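Local coordinates for protein citrate synthase (Metallosphaera sedula, PDB 6ABW) that probably catalyses the condensation of oxaloacetate with acetyl-CoA and water to citrate and free CoA, a step of the tricarboxylic acid cycle, at residues A[38-41]-A[46-49]; A[40-45]-A[188-193]; A[252-257]-A[312-317]. One frame throughout, in Å; residues are numbered along the deposited sequence.

Contacts 1 and 2 start from the same strand, 39-42, share Leu-40 and Arg-41, and have centres 7 Å apart. Ile-47 joins them: its CD1 lies 3.6 Å from CE2 of Tyr-42. Both also touch the second subunit. The side chain of Leu-40 is about 9 Å from that of His-270, a predicted active-site residue, and that of Tyr-192 in contact 2 is about 3 Å from that of Asp-325, another. Contact 3 is remote, its centre 28 Å from that of contact 1 and 30 Å from that of contact 2. There Phe-315 touches the adenine of acetyl-CoA, CZ to C2A 3.4 Å.

Contact 1 (A[38-41]-A[46-49]); sequences GILR and DIED
Leu-40 and Ile-47 form the close-packed half of this contact, where strand 39-42 meets the first turn of helix 47-53. Ile-47 N donates to Leu-40 O at 2.8 Å, an N-H...O angle of 153°, and the same carbonyl lies 3.6 Å from Ile-47 CG2. That methyl also rests on Leu-40 CB at 3.9 Å, and both side chains are buried. The other half is looser and hydrated. Arg-41 and Asp-46, an antiparallel non-hydrogen-bonded pair, extend side by side in the same direction. Arg-41 is extended from CG to NE (chi3 -168°), which brings NE to Asp-46 OD1 at a long 3.3 Å: a weak salt bridge at the guanidinium edge, the carboxylate and guanidinium planes 73° apart. One water joins Arg-41 NH1 to Asp-46 OD1, and a second accepts from Leu-40 N and donates weakly to OD1. An alanine in place of Arg-41 would probably leave OD1 without its ionic partner and the bridging water without its NH1 donor. Asp-46 OD2 pairs instead with Lys-380 of the second subunit. With its two oxygens divided between a cation of each chain, the carboxylate ties the edge strand of this small sheet to the second subunit.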
loop_
_atom_site.group_PDB
_atom_site.type_symbol
_atom_site.label_atom_id
_atom_site.label_comp_id
_atom_site.label_asym_id
_atom_site.label_seq_id
_atom_site.Cartn_x
_atom_site.Cartn_y
_atom_site.Cartn_z
ATOM N N GLY A 38 -29.773 9.231 10.040
ATOM C CA GLY A 38 -28.773 10.268 10.060
ATOM C C GLY A 38 -27.942 10.264 11.328
ATOM O O GLY A 38 -27.552 11.311 11.802
ATOM N N ILE A 39 -27.566 9.085 11.779
ATOM C CA ILE A 39 -26.883 8.931 13.061
ATOM C C ILE A 39 -25.505 8.367 12.829
ATOM O O ILE A 39 -25.353 7.421 12.082
ATOM C CB ILE A 39 -27.631 7.985 14.012
ATOM C CG1 ILE A 39 -29.068 8.513 14.277
ATOM C CG2 ILE A 39 -26.838 7.756 15.315
ATOM C CD1 ILE A 39 -29.910 7.521 15.042
ATOM N N LEU A 40 -24.526 9.008 13.463
ATOM C CA LEU A 40 -23.147 8.564 13.433
ATOM C C LEU A 40 -22.649 8.583 14.894
ATOM O O LEU A 40 -22.735 9.624 15.581
ATOM C CB LEU A 40 -22.307 9.532 12.572
ATOM C CG LEU A 40 -20.849 9.169 12.619
ATOM C CD1 LEU A 40 -20.500 7.807 12.129
ATOM C CD2 LEU A 40 -20.069 10.255 11.867
ATOM N N ARG A 41 -22.170 7.440 15.354
ATOM C CA ARG A 41 -21.566 7.311 16.690
ATOM C C ARG A 41 -20.212 6.672 16.613
ATOM O O ARG A 41 -20.014 5.795 15.826
ATOM C CB ARG A 41 -22.398 6.446 17.640
ATOM C CG ARG A 41 -23.783 7.031 17.841
ATOM C CD ARG A 41 -24.576 6.147 18.743
ATOM N NE ARG A 41 -25.954 6.585 18.683
ATOM C CZ ARG A 41 -26.999 5.770 18.655
ATOM N NH1 ARG A 41 -28.211 6.333 18.596
ATOM N NH2 ARG A 41 -26.866 4.443 18.755
ATOM N N ASP A 46 -22.542 9.899 20.197
ATOM C CA ASP A 46 -22.996 10.615 19.005
ATOM C C ASP A 46 -21.918 11.581 18.567
ATOM O O ASP A 46 -21.311 12.269 19.382
ATOM C CB ASP A 46 -24.281 11.384 19.312
ATOM C CG ASP A 46 -25.535 10.520 19.227
ATOM O OD1 ASP A 46 -25.820 9.884 18.168
ATOM O OD2 ASP A 46 -26.301 10.496 20.215
ATOM N N ILE A 47 -21.730 11.689 17.267
ATOM C CA ILE A 47 -20.658 12.575 16.754
ATOM C C ILE A 47 -20.825 14.009 17.197
ATOM O O ILE A 47 -19.829 14.654 17.511
ATOM C CB ILE A 47 -20.537 12.474 15.193
ATOM C CG1 ILE A 47 -19.365 13.263 14.682
ATOM C CG2 ILE A 47 -21.776 12.916 14.471
ATOM C CD1 ILE A 47 -18.020 12.611 14.940
ATOM N N GLU A 48 -22.048 14.526 17.253
ATOM C CA GLU A 48 -22.294 15.914 17.693
ATOM C C GLU A 48 -21.783 16.168 19.129
ATOM O O GLU A 48 -21.189 17.225 19.422
ATOM C CB GLU A 48 -23.804 16.251 17.505
ATOM C CG GLU A 48 -24.016 17.754 17.691
ATOM C CD GLU A 48 -25.475 18.208 17.672
ATOM O OE1 GLU A 48 -26.330 17.444 17.165
ATOM O OE2 GLU A 48 -25.739 19.340 18.194
ATOM N N ASP A 49 -22.014 15.189 20.005
ATOM C CA ASP A 49 -21.662 15.191 21.453
ATOM C C ASP A 49 -20.140 15.171 21.544
ATOM O O ASP A 49 -19.523 15.938 22.349
ATOM C CB ASP A 49 -22.330 13.936 22.078
ATOM C CG ASP A 49 -22.484 13.967 23.666
ATOM O OD1 ASP A 49 -22.169 15.019 24.353
ATOM O OD2 ASP A 49 -22.886 12.875 24.181
HETATM O O HOH W 1 -25.397 11.259 15.143
HETATM O O HOH W 2 -28.583 9.124 18.713
#

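Contact 2 (A[40-45]-A[188-193]); sequences LRYGGY and ALILYA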
loop_
_atom_site.group_PDB
_atom_site.type_symbol
_atom_site.label_atom_id
_atom_site.label_comp_id
_atom_site.label_asym_id
_atom_site.label_seq_id
_atom_site.Cartn_x
_atom_site.Cartn_y
_atom_site.Cartn_z
ATOM N N LEU A 40 -24.526 9.008 13.463
ATOM C CA LEU A 40 -23.147 8.564 13.433
ATOM C C LEU A 40 -22.649 8.583 14.894
ATOM O O LEU A 40 -22.735 9.624 15.581
ATOM C CB LEU A 40 -22.307 9.532 12.572
ATOM C CG LEU A 40 -20.849 9.169 12.619
ATOM C CD1 LEU A 40 -20.500 7.807 12.129
ATOM C CD2 LEU A 40 -20.069 10.255 11.867
ATOM N N ARG A 41 -22.170 7.440 15.354
ATOM C CA ARG A 41 -21.566 7.311 16.690
ATOM C C ARG A 41 -20.212 6.672 16.613
ATOM O O ARG A 41 -20.014 5.795 15.826
ATOM C CB ARG A 41 -22.398 6.446 17.640
ATOM C CG ARG A 41 -23.783 7.031 17.841
ATOM C CD ARG A 41 -24.576 6.147 18.743
ATOM N NE ARG A 41 -25.954 6.585 18.683
ATOM C CZ ARG A 41 -26.999 5.770 18.655
ATOM N NH1 ARG A 41 -28.211 6.333 18.596
ATOM N NH2 ARG A 41 -26.866 4.443 18.755
ATOM N N TYR A 42 -19.298 7.134 17.451
ATOM C CA TYR A 42 -18.016 6.470 17.685
ATOM C C TYR A 42 -18.125 5.841 19.108
ATOM O O TYR A 42 -18.265 6.582 20.075
ATOM C CB TYR A 42 -16.860 7.426 17.688
ATOM C CG TYR A 42 -16.502 8.124 16.351
ATOM C CD1 TYR A 42 -16.890 7.602 15.115
ATOM C CD2 TYR A 42 -15.865 9.325 16.373
ATOM C CE1 TYR A 42 -16.577 8.260 13.909
ATOM C CE2 TYR A 42 -15.538 10.013 15.198
ATOM C CZ TYR A 42 -15.896 9.495 13.962
ATOM O OH TYR A 42 -15.518 10.167 12.799
ATOM N N GLY A 43 -18.025 4.512 19.179
ATOM C CA GLY A 43 -17.974 3.828 20.460
ATOM C C GLY A 43 -19.216 4.141 21.336
ATOM O O GLY A 43 -19.112 4.258 22.557
ATOM N N GLY A 44 -20.328 4.382 20.677
ATOM C CA GLY A 44 -21.636 4.692 21.308
ATOM C C GLY A 44 -21.932 6.153 21.543
ATOM O O GLY A 44 -23.082 6.516 21.918
ATOM N N TYR A 45 -20.944 7.031 21.300
ATOM C CA TYR A 45 -21.094 8.410 21.521
ATOM C C TYR A 45 -21.450 9.136 20.196
ATOM O O TYR A 45 -20.757 8.961 19.184
ATOM C CB TYR A 45 -19.812 9.016 22.092
ATOM C CG TYR A 45 -19.435 8.491 23.432
ATOM C CD1 TYR A 45 -20.192 8.855 24.560
ATOM C CD2 TYR A 45 -18.335 7.667 23.615
ATOM C CE1 TYR A 45 -19.838 8.449 25.814
ATOM C CE2 TYR A 45 -17.952 7.259 24.891
ATOM C CZ TYR A 45 -18.753 7.635 25.985
ATOM O OH TYR A 45 -18.414 7.250 27.267
ATOM N N ALA A 188 -12.806 19.079 12.722
ATOM C CA ALA A 188 -12.537 18.434 11.430
ATOM C C ALA A 188 -11.812 17.132 11.655
ATOM O O ALA A 188 -12.122 16.142 11.037
ATOM C CB ALA A 188 -11.720 19.343 10.550
ATOM N N LEU A 189 -10.840 17.113 12.562
ATOM C CA LEU A 189 -10.124 15.891 12.915
ATOM C C LEU A 189 -11.006 14.854 13.504
ATOM O O LEU A 189 -10.868 13.675 13.201
ATOM C CB LEU A 189 -9.012 16.142 13.897
ATOM C CG LEU A 189 -7.900 16.969 13.340
ATOM C CD1 LEU A 189 -7.022 17.538 14.428
ATOM C CD2 LEU A 189 -7.097 16.058 12.408
ATOM N N ILE A 190 -11.947 15.261 14.345
ATOM C CA ILE A 190 -12.917 14.261 14.868
ATOM C C ILE A 190 -13.885 13.785 13.783
ATOM O O ILE A 190 -14.183 12.575 13.669
ATOM C CB ILE A 190 -13.721 14.861 16.054
ATOM C CG1 ILE A 190 -12.774 15.107 17.273
ATOM C CG2 ILE A 190 -14.857 13.916 16.453
ATOM C CD1 ILE A 190 -13.374 16.017 18.322
ATOM N N LEU A 191 -14.343 14.736 12.966
ATOM C CA LEU A 191 -15.409 14.460 11.998
ATOM C C LEU A 191 -15.032 13.421 10.945
ATOM O O LEU A 191 -15.856 12.630 10.496
ATOM C CB LEU A 191 -15.875 15.772 11.338
ATOM C CG LEU A 191 -16.744 16.731 12.180
ATOM C CD1 LEU A 191 -16.909 18.129 11.617
ATOM C CD2 LEU A 191 -18.120 16.112 12.456
ATOM N N TYR A 192 -13.782 13.467 10.497
ATOM C CA TYR A 192 -13.274 12.604 9.480
ATOM C C TYR A 192 -12.583 11.314 9.994
ATOM O O TYR A 192 -12.065 10.536 9.176
ATOM C CB TYR A 192 -12.367 13.415 8.522
ATOM C CG TYR A 192 -12.991 14.094 7.321
ATOM C CD1 TYR A 192 -14.069 13.507 6.608
ATOM C CD2 TYR A 192 -12.447 15.247 6.792
ATOM C CE1 TYR A 192 -14.538 14.061 5.448
ATOM C CE2 TYR A 192 -12.937 15.811 5.632
ATOM C CZ TYR A 192 -14.006 15.207 4.955
ATOM O OH TYR A 192 -14.472 15.753 3.749
ATOM N N ALA A 193 -12.638 11.054 11.333
ATOM C CA ALA A 193 -11.786 10.037 11.918
ATOM C C ALA A 193 -12.111 8.646 11.401
ATOM O O ALA A 193 -11.185 7.876 11.186
ATOM C CB ALA A 193 -11.782 10.068 13.428
#
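Tyr-42 extends its phenol from strand 39-42 onto the end of helix 179-191, overlapping Ile-190 and Ala-193. Its hydroxyl donates to the backbone carbonyl of Ile-190, OH to O 2.9 Å, with a C=O...O angle of 161°, so the donor arrives almost in line with the carbonyl. Ile-190 O lies in the plane of the Tyr-42 ring at its edge, 3.3 Å from Tyr-42 CE2. With CG anti to its own carbonyl carbon (chi1 -67°), the ring is sent out from the strand toward the helix, where OH meets Ile-190 O. Ile-190 O accepts a second hydrogen bond from Ala-193 N, at 3.2 Å, so two donors grip one carbonyl where the helix is ending. The phenol oxygen in turn receives a hydrogen bond from Asp-194 N, just beyond the segment, and this buried hydroxyl thus acts as both donor and acceptor. Apolar contact flanks the bond: CE2 of Tyr-42 is 4.2 Å from both Ile-190 CG2 and Ala-193 CB. Tyr-192 OH, nearby, hydrogen-bonds to Asp-325, a predicted active-site residue. Behind Tyr-42 the chain reverses in a type I' turn, with Gly-43 and Gly-44 at its corners. The phenol therefore joins a small antiparallel sheet to the C-terminal end of helix 179-191; Met-63 of helix 56-65 also touches Tyr-42, while Ser-349 and Leu-352 of helix 342-365 pack on Ala-193.

Contact 3 (A[252-257]-A[312-317]); sequences SWFKRK and VETFGA. With ACO (acetyl coenzyme *a), chain D.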
loop_
_atom_site.group_PDB
_atom_site.type_symbol
_atom_site.label_atom_id
_atom_site.label_comp_id
_atom_site.label_asym_id
_atom_site.label_seq_id
_atom_site.Cartn_x
_atom_site.Cartn_y
_atom_site.Cartn_z
ATOM N N SER A 252 -26.961 31.214 -11.713
ATOM C CA SER A 252 -26.647 30.978 -13.116
ATOM C C SER A 252 -25.823 29.706 -13.352
ATOM O O SER A 252 -26.166 28.911 -14.253
ATOM C CB SER A 252 -25.970 32.221 -13.772
ATOM O OG SER A 252 -25.478 31.905 -15.060
ATOM N N TRP A 253 -24.779 29.499 -12.542
ATOM C CA TRP A 253 -24.015 28.292 -12.600
ATOM C C TRP A 253 -24.916 27.053 -12.378
ATOM O O TRP A 253 -24.779 26.057 -13.088
ATOM C CB TRP A 253 -22.896 28.336 -11.591
ATOM C CG TRP A 253 -21.976 27.158 -11.575
ATOM C CD1 TRP A 253 -20.751 27.063 -12.174
ATOM C CD2 TRP A 253 -22.173 25.936 -10.842
ATOM N NE1 TRP A 253 -20.214 25.816 -11.933
ATOM C CE2 TRP A 253 -21.060 25.121 -11.095
ATOM C CE3 TRP A 253 -23.212 25.444 -9.997
ATOM C CZ2 TRP A 253 -20.907 23.865 -10.519
ATOM C CZ3 TRP A 253 -23.065 24.180 -9.437
ATOM C CH2 TRP A 253 -21.937 23.383 -9.712
ATOM N N PHE A 254 -25.762 27.143 -11.389
ATOM C CA PHE A 254 -26.660 25.996 -11.024
ATOM C C PHE A 254 -27.627 25.760 -12.201
ATOM O O PHE A 254 -27.811 24.608 -12.614
ATOM C CB PHE A 254 -27.455 26.297 -9.763
ATOM C CG PHE A 254 -28.239 25.113 -9.220
ATOM C CD1 PHE A 254 -27.657 24.171 -8.379
ATOM C CD2 PHE A 254 -29.576 24.985 -9.481
ATOM C CE1 PHE A 254 -28.425 23.065 -7.874
ATOM C CE2 PHE A 254 -30.329 23.942 -8.941
ATOM C CZ PHE A 254 -29.744 22.975 -8.155
ATOM N N LYS A 255 -28.213 26.833 -12.752
ATOM C CA LYS A 255 -29.090 26.689 -13.967
ATOM C C LYS A 255 -28.403 25.991 -15.144
ATOM O O LYS A 255 -28.915 25.009 -15.743
ATOM C CB LYS A 255 -29.687 28.038 -14.337
ATOM C CG LYS A 255 -30.644 28.012 -15.551
ATOM C CD LYS A 255 -31.724 26.937 -15.446
ATOM C CE LYS A 255 -32.682 26.952 -16.648
ATOM N NZ LYS A 255 -33.689 27.996 -16.466
ATOM N N ARG A 256 -27.191 26.424 -15.444
ATOM C CA ARG A 256 -26.425 25.909 -16.566
ATOM C C ARG A 256 -25.860 24.495 -16.360
ATOM O O ARG A 256 -26.094 23.621 -17.169
ATOM C CB ARG A 256 -25.340 26.970 -16.949
ATOM C CG ARG A 256 -25.948 28.389 -17.298
ATOM C CD ARG A 256 -24.949 29.577 -17.294
ATOM N NE ARG A 256 -23.579 29.079 -17.365
ATOM C CZ ARG A 256 -22.635 29.183 -16.408
ATOM N NH1 ARG A 256 -21.470 28.571 -16.594
ATOM N NH2 ARG A 256 -22.795 29.917 -15.298
ATOM N N LYS A 257 -25.157 24.227 -15.248
ATOM C CA LYS A 257 -24.446 22.997 -15.033
ATOM C C LYS A 257 -25.331 21.863 -14.490
ATOM O O LYS A 257 -25.125 20.708 -14.846
ATOM C CB LYS A 257 -23.263 23.185 -14.094
ATOM C CG LYS A 257 -22.294 24.288 -14.501
ATOM C CD LYS A 257 -21.401 23.907 -15.675
ATOM C CE LYS A 257 -20.594 25.109 -16.173
ATOM N NZ LYS A 257 -19.911 24.787 -17.459
ATOM N N VAL A 312 -30.870 21.484 -2.073
ATOM C CA VAL A 312 -31.923 20.808 -1.266
ATOM C C VAL A 312 -33.306 21.066 -1.891
ATOM O O VAL A 312 -34.162 20.155 -1.957
ATOM C CB VAL A 312 -31.860 21.234 0.223
ATOM C CG1 VAL A 312 -33.067 20.655 1.015
ATOM C CG2 VAL A 312 -30.513 20.741 0.820
ATOM N N GLU A 313 -33.527 22.292 -2.338
ATOM C CA GLU A 313 -34.808 22.628 -3.063
ATOM C C GLU A 313 -35.022 21.687 -4.271
ATOM O O GLU A 313 -36.104 21.091 -4.437
ATOM C CB GLU A 313 -34.792 24.121 -3.451
ATOM C CG GLU A 313 -36.123 24.628 -3.990
ATOM C CD GLU A 313 -36.033 25.820 -4.980
ATOM O OE1 GLU A 313 -34.948 26.476 -5.173
ATOM O OE2 GLU A 313 -37.101 26.113 -5.582
ATOM N N THR A 314 -33.939 21.362 -4.983
ATOM C CA THR A 314 -34.018 20.547 -6.191
ATOM C C THR A 314 -33.976 19.037 -5.943
ATOM O O THR A 314 -34.652 18.311 -6.613
ATOM C CB THR A 314 -32.878 20.934 -7.137
ATOM O OG1 THR A 314 -32.936 22.355 -7.316
ATOM C CG2 THR A 314 -33.039 20.250 -8.459
ATOM N N PHE A 315 -33.167 18.571 -4.989
ATOM C CA PHE A 315 -32.888 17.149 -4.782
ATOM C C PHE A 315 -33.295 16.590 -3.434
ATOM O O PHE A 315 -33.293 15.369 -3.267
ATOM C CB PHE A 315 -31.358 16.951 -4.939
ATOM C CG PHE A 315 -30.847 17.400 -6.267
ATOM C CD1 PHE A 315 -31.313 16.783 -7.410
ATOM C CD2 PHE A 315 -29.814 18.374 -6.380
ATOM C CE1 PHE A 315 -30.844 17.136 -8.664
ATOM C CE2 PHE A 315 -29.368 18.750 -7.623
ATOM C CZ PHE A 315 -29.871 18.116 -8.777
ATOM N N GLY A 316 -33.682 17.429 -2.482
ATOM C CA GLY A 316 -34.104 16.897 -1.165
ATOM C C GLY A 316 -35.247 15.850 -1.193
ATOM O O GLY A 316 -35.170 14.832 -0.474
ATOM N N ALA A 317 -36.258 16.064 -2.055
ATOM C CA ALA A 317 -37.352 15.072 -2.257
ATOM C C ALA A 317 -36.903 13.720 -2.802
ATOM O O ALA A 317 -37.583 12.711 -2.581
ATOM C CB ALA A 317 -38.458 15.654 -3.147
HETATM N N1A ACO D . -26.731 15.463 -7.465
HETATM C C2A ACO D . -27.889 15.407 -8.217
HETATM N N3A ACO D . -28.666 14.264 -8.322
HETATM C C4A ACO D . -28.269 13.155 -7.655
HETATM C C5A ACO D . -27.044 13.157 -6.824
HETATM C C6A ACO D . -26.293 14.408 -6.763
HETATM N N6A ACO D . -25.151 14.427 -6.045
HETATM N N7A ACO D . -26.891 11.914 -6.308
HETATM C C8A ACO D . -27.924 11.158 -6.752
HETATM N N9A ACO D . -28.724 11.898 -7.553
HETATM C C1B ACO D . -29.986 11.450 -8.211
HETATM C C2B ACO D . -29.834 10.198 -9.091
HETATM O O2B ACO D . -29.391 10.473 -10.421
HETATM C C3B ACO D . -31.251 9.694 -9.066
HETATM O O3B ACO D . -31.966 10.441 -10.066
HETATM P P3B ACO D . -33.276 9.895 -10.876
HETATM O O7A ACO D . -33.257 10.666 -12.183
HETATM O O8A ACO D . -34.458 10.248 -9.978
HETATM O O9A ACO D . -32.999 8.405 -11.044
HETATM C C4B ACO D . -31.758 10.023 -7.655
HETATM O O4B ACO D . -30.969 11.126 -7.184
HETATM C C5B ACO D . -31.592 8.911 -6.650
HETATM O O5B ACO D . -30.221 8.514 -6.602
HETATM P P1A ACO D . -29.747 7.434 -5.499
HETATM O O1A ACO D . -30.092 6.089 -6.093
HETATM O O2A ACO D . -30.279 7.885 -4.131
HETATM O O3A ACO D . -28.134 7.531 -5.368
HETATM P P2A ACO D . -27.077 7.015 -6.480
HETATM O O4A ACO D . -26.546 5.649 -6.132
HETATM O O5A ACO D . -27.526 7.405 -7.858
HETATM O O6A ACO D . -25.856 7.964 -6.013
HETATM C CBP ACO D . -23.997 8.477 -4.614
HETATM C CCP ACO D . -25.453 8.097 -4.645
HETATM C CDP ACO D . -23.358 9.047 -3.368
HETATM C CEP ACO D . -23.095 7.860 -5.694
HETATM C CAP ACO D . -24.207 9.897 -5.357
HETATM O OAP ACO D . -25.179 10.775 -4.759
HETATM C C9P ACO D . -22.971 10.774 -5.579
HETATM O O9P ACO D . -22.307 10.574 -6.591
HETATM N N8P ACO D . -22.658 11.707 -4.644
HETATM C C7P ACO D . -21.372 12.366 -4.624
HETATM C C6P ACO D . -21.115 13.354 -5.737
HETATM C C5P ACO D . -19.660 13.768 -5.543
HETATM O O5P ACO D . -19.385 14.745 -4.851
HETATM N N4P ACO D . -18.704 13.054 -6.180
HETATM C C3P ACO D . -17.281 13.417 -6.155
HETATM C C2P ACO D . -16.557 12.292 -5.448
HETATM S S1P ACO D . -15.619 11.392 -6.633
HETATM C C ACO D . -14.190 11.660 -5.846
HETATM O O ACO D . -13.664 12.745 -6.013
HETATM C CH3 ACO D . -13.679 10.571 -4.950
#
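Phe-254, Thr-314 and Phe-315 account for the whole of the surface buried here, 99 Å² over both sides, with Phe-254 giving the largest share. Phe-254 stands out from helix 250-260 with CG anti to the backbone N (chi1 -172°), and its ring advances on Thr-314 while the threonine side chain comes from the opposite direction. The meeting is at the ring edge: Thr-314 OG1 is 3.4 Å from Phe-254 CZ, and Thr-314 CB, 3.9 Å from the same carbon, lies in the ring plane. The threonine hydroxyl has its polar partner within its own helix, the backbone carbonyl of Leu-310, and its contact with the phenyl edge is close packing. Phe-254 CZ also touches Phe-315 CE2 at 4.3 Å, an oblique meeting of two buried rings.

Phe-315 is covered on both faces. Thr-314 CG2 sits over the centre of one, 3.7 Å above the plane, consistent with a CH-pi contact within the same segment. The C2A edge of the acetyl-CoA adenine is directed at the opposite face, C2A lying 3.3 Å above the plane and displaced toward the rim. The two planes are steeply inclined, about 60° apart, and do not stack. The closest approach is C2A to Phe-315 CZ, at 3.4 Å, and N3A is 3.6 Å from Phe-315 CE1. Phe-254 and Ile-258 of helix 250-260 adjoin the Phe-315 ring. In this arrangement Phe-254 is a second-shell residue, meeting both the threonine behind the ring and the ring itself. Leu-265 and Gly-267 help complete the pocket, hydrogen-bonding to the ligand through backbone atoms. The contact of Phe-315 with C2A marks the adenine end of the acetyl-CoA pocket of a citrate synthase, one wall of which is an aromatic side chain carried by helix 295-315.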